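Local coordinates for protein glutathione-specific gamma-glutamylcyclotransferase (Saccharomyces cerevisiae S288c, PDB 5HWK) that cleaves glutathione, and not other gamma-glutamyl peptides, into 5-oxo-L-proline and a cysteinylglycine dipeptide, at residues I17-S22 with L111-Q116. Numbering follows the deposited sequence. Where two conformers were deposited one is given.
Sequences IYKPPS and LNVREQ. With BEZ (benzoic acid), chain C; PO4 (phosphate ion), chain D.
R114 leaves its backbone with CG lodged between N and C (chi1 60°) and turns again at CD, which carries the guanidinium across to the K19 carbonyl. K19 sets out with CG anti to its own N (chi1 -178°), then bends at its last two torsions to lay its ammonium over the same guanidinium. The two side chains approach from opposite directions and meet at the guanidinium. End-on, R114 grips one atom twice: NH1 reaches K19 O at 3.0 Å and NH2 reaches it at 2.9 Å. A planar group with two N-H bonds directed the same way suits this task, although sharing one oxygen leaves both bonds well short of straight. Above the guanidinium, K19 NZ stands 3.2 Å from R114 CZ, and it donates to V113 O at 3.1 Å, from above that carbonyl's plane. The long, flexible lysine can span the gap, and its CE and NZ pass the CG2 methyl of V113, a small branched side chain.

R114 has further ties: NE to Y110 O and NH1 to S15 OG, the same hydroxyl that bonds E115 OE1, the probable proton acceptor. Its aliphatic part faces the bound benzoic acid, with CD 3.7 Å from BEZ C5, while L111 CD2 and E115 OE1 also line that pocket. The contact joins the turn after helix 15-18 to the loop before strand 119-129. Two positive groups this close, if both are charged, should repel, a cost that the carbonyl oxygens of K19 and V113 probably offset in part; the bonds to K19 O, S15 OG and Y110 O probably hold R114 beside the benzoic acid pocket.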
loop_
_atom_site.group_PDB
_atom_site.type_symbol
_atom_site.label_atom_id
_atom_site.label_comp_id
_atom_site.label_asym_id
_atom_site.label_seq_id
_atom_site.Cartn_x
_atom_site.Cartn_y
_atom_site.Cartn_z
ATOM N N ILE A 17 -8.284 1.686 0.073
ATOM C CA ILE A 17 -8.934 0.507 0.645
ATOM C C ILE A 17 -10.283 0.872 1.243
ATOM O O ILE A 17 -11.292 0.195 1.024
ATOM C CB ILE A 17 -8.034 -0.154 1.705
ATOM C CG1 ILE A 17 -6.790 -0.728 1.054
ATOM C CG2 ILE A 17 -8.815 -1.271 2.374
ATOM C CD1 ILE A 17 -5.763 -1.293 2.068
ATOM N N TYR A 18 -10.321 1.930 2.041
ATOM C CA TYR A 18 -11.534 2.258 2.773
ATOM C C TYR A 18 -12.272 3.467 2.232
ATOM O O TYR A 18 -13.412 3.715 2.670
ATOM C CB TYR A 18 -11.253 2.452 4.258
ATOM C CG TYR A 18 -10.185 3.482 4.522
ATOM C CD1 TYR A 18 -10.474 4.854 4.474
ATOM C CD2 TYR A 18 -8.891 3.092 4.785
ATOM C CE1 TYR A 18 -9.509 5.805 4.726
ATOM C CE2 TYR A 18 -7.914 4.054 5.051
ATOM C CZ TYR A 18 -8.243 5.392 4.990
ATOM O OH TYR A 18 -7.296 6.347 5.212
ATOM N N LYS A 19 -11.664 4.226 1.314
ATOM C CA LYS A 19 -12.334 5.319 0.611
ATOM C C LYS A 19 -12.146 4.961 -0.861
ATOM O O LYS A 19 -11.207 5.448 -1.518
ATOM C CB LYS A 19 -11.697 6.661 0.969
ATOM C CG LYS A 19 -12.359 7.861 0.332
ATOM C CD LYS A 19 -11.941 9.139 1.032
ATOM C CE LYS A 19 -11.842 10.310 0.079
ATOM N NZ LYS A 19 -10.650 10.163 -0.796
ATOM N N PRO A 20 -13.007 4.109 -1.405
ATOM C CA PRO A 20 -12.740 3.506 -2.717
ATOM C C PRO A 20 -12.860 4.516 -3.838
ATOM O O PRO A 20 -13.444 5.600 -3.667
ATOM C CB PRO A 20 -13.843 2.449 -2.842
ATOM C CG PRO A 20 -14.952 2.982 -1.977
ATOM C CD PRO A 20 -14.265 3.618 -0.811
ATOM N N PRO A 21 -12.321 4.178 -5.003
ATOM C CA PRO A 21 -12.600 4.973 -6.200
ATOM C C PRO A 21 -14.052 4.800 -6.645
ATOM O O PRO A 21 -14.738 3.826 -6.304
ATOM C CB PRO A 21 -11.617 4.405 -7.223
ATOM C CG PRO A 21 -11.399 2.995 -6.787
ATOM C CD PRO A 21 -11.527 2.971 -5.283
ATOM N N SER A 22 -14.532 5.792 -7.391
ATOM C CA SER A 22 -15.874 5.733 -7.938
ATOM C C SER A 22 -15.962 4.669 -9.009
ATOM O O SER A 22 -15.008 4.399 -9.741
ATOM C CB SER A 22 -16.239 7.067 -8.594
ATOM O OG SER A 22 -15.905 8.152 -7.758
ATOM N N LEU A 111 -6.116 10.790 -7.055
ATOM C CA LEU A 111 -5.461 11.390 -5.894
ATOM C C LEU A 111 -5.960 12.799 -5.582
ATOM O O LEU A 111 -5.531 13.367 -4.564
ATOM C CB LEU A 111 -3.939 11.381 -6.007
ATOM C CG LEU A 111 -3.321 9.982 -6.137
ATOM C CD1 LEU A 111 -1.848 10.027 -5.827
ATOM C CD2 LEU A 111 -3.982 8.937 -5.225
ATOM N N ASN A 112 -6.836 13.373 -6.416
ATOM C CA ASN A 112 -7.279 14.749 -6.213
ATOM C C ASN A 112 -8.038 14.933 -4.901
ATOM O O ASN A 112 -8.165 16.070 -4.428
ATOM C CB ASN A 112 -8.169 15.213 -7.371
ATOM C CG ASN A 112 -7.400 15.411 -8.649
ATOM O OD1 ASN A 112 -6.174 15.334 -8.645
ATOM N ND2 ASN A 112 -8.109 15.676 -9.750
ATOM N N VAL A 113 -8.540 13.848 -4.312
ATOM C CA VAL A 113 -9.312 13.876 -3.076
ATOM C C VAL A 113 -8.577 13.218 -1.919
ATOM O O VAL A 113 -9.200 12.938 -0.868
ATOM C CB VAL A 113 -10.692 13.227 -3.243
ATOM C CG1 VAL A 113 -11.542 14.014 -4.237
ATOM C CG2 VAL A 113 -10.519 11.741 -3.637
ATOM N N ARG A 114 -7.287 12.948 -2.064
ATOM C CA ARG A 114 -6.571 12.237 -1.007
ATOM C C ARG A 114 -5.101 12.644 -1.012
ATOM O O ARG A 114 -4.728 13.689 -1.548
ATOM C CB ARG A 114 -6.787 10.724 -1.116
ATOM C CG ARG A 114 -6.307 10.154 -2.418
ATOM C CD ARG A 114 -6.769 8.701 -2.576
ATOM N NE ARG A 114 -8.148 8.585 -3.055
ATOM C CZ ARG A 114 -9.098 7.878 -2.453
ATOM N NH1 ARG A 114 -8.838 7.240 -1.313
ATOM N NH2 ARG A 114 -10.309 7.795 -3.013
ATOM N N GLU A 115 -4.271 11.840 -0.351
ATOM C CA GLU A 115 -2.844 12.113 -0.296
ATOM C C GLU A 115 -2.318 12.090 -1.729
ATOM O O GLU A 115 -2.698 11.222 -2.533
ATOM C CB GLU A 115 -2.190 10.981 0.495
ATOM C CG GLU A 115 -2.884 10.726 1.871
ATOM C CD GLU A 115 -4.206 9.922 1.809
ATOM O OE1 GLU A 115 -4.455 9.016 0.960
ATOM O OE2 GLU A 115 -5.071 10.164 2.660
ATOM N N GLN A 116 -1.472 13.065 -2.069
ATOM C CA GLN A 116 -1.197 13.284 -3.486
ATOM C C GLN A 116 0.224 13.773 -3.756
ATOM O O GLN A 116 0.804 13.436 -4.801
ATOM C CB GLN A 116 -2.200 14.309 -4.053
ATOM C CG GLN A 116 -2.070 14.523 -5.547
ATOM C CD GLN A 116 -3.277 15.240 -6.152
ATOM O OE1 GLN A 116 -3.860 16.138 -5.525
ATOM N NE2 GLN A 116 -3.674 14.827 -7.369
HETATM C C BEZ C . -3.692 3.668 -2.187
HETATM O O1 BEZ C . -4.566 3.378 -1.416
HETATM O O2 BEZ C . -3.180 2.738 -2.819
HETATM C C1 BEZ C . -3.189 5.073 -2.303
HETATM C C2 BEZ C . -2.027 5.282 -3.020
HETATM C C3 BEZ C . -1.480 6.568 -3.101
HETATM C C4 BEZ C . -2.143 7.648 -2.543
HETATM C C5 BEZ C . -3.332 7.425 -1.866
HETATM C C6 BEZ C . -3.873 6.152 -1.721
HETATM P P PO4 D . -0.130 15.165 0.906
HETATM O O1 PO4 D . 1.185 15.924 1.056
HETATM O O2 PO4 D . -0.673 15.316 -0.498
HETATM O O3 PO4 D . -1.113 15.565 2.017
HETATM O O4 PO4 D . 0.188 13.648 1.142
#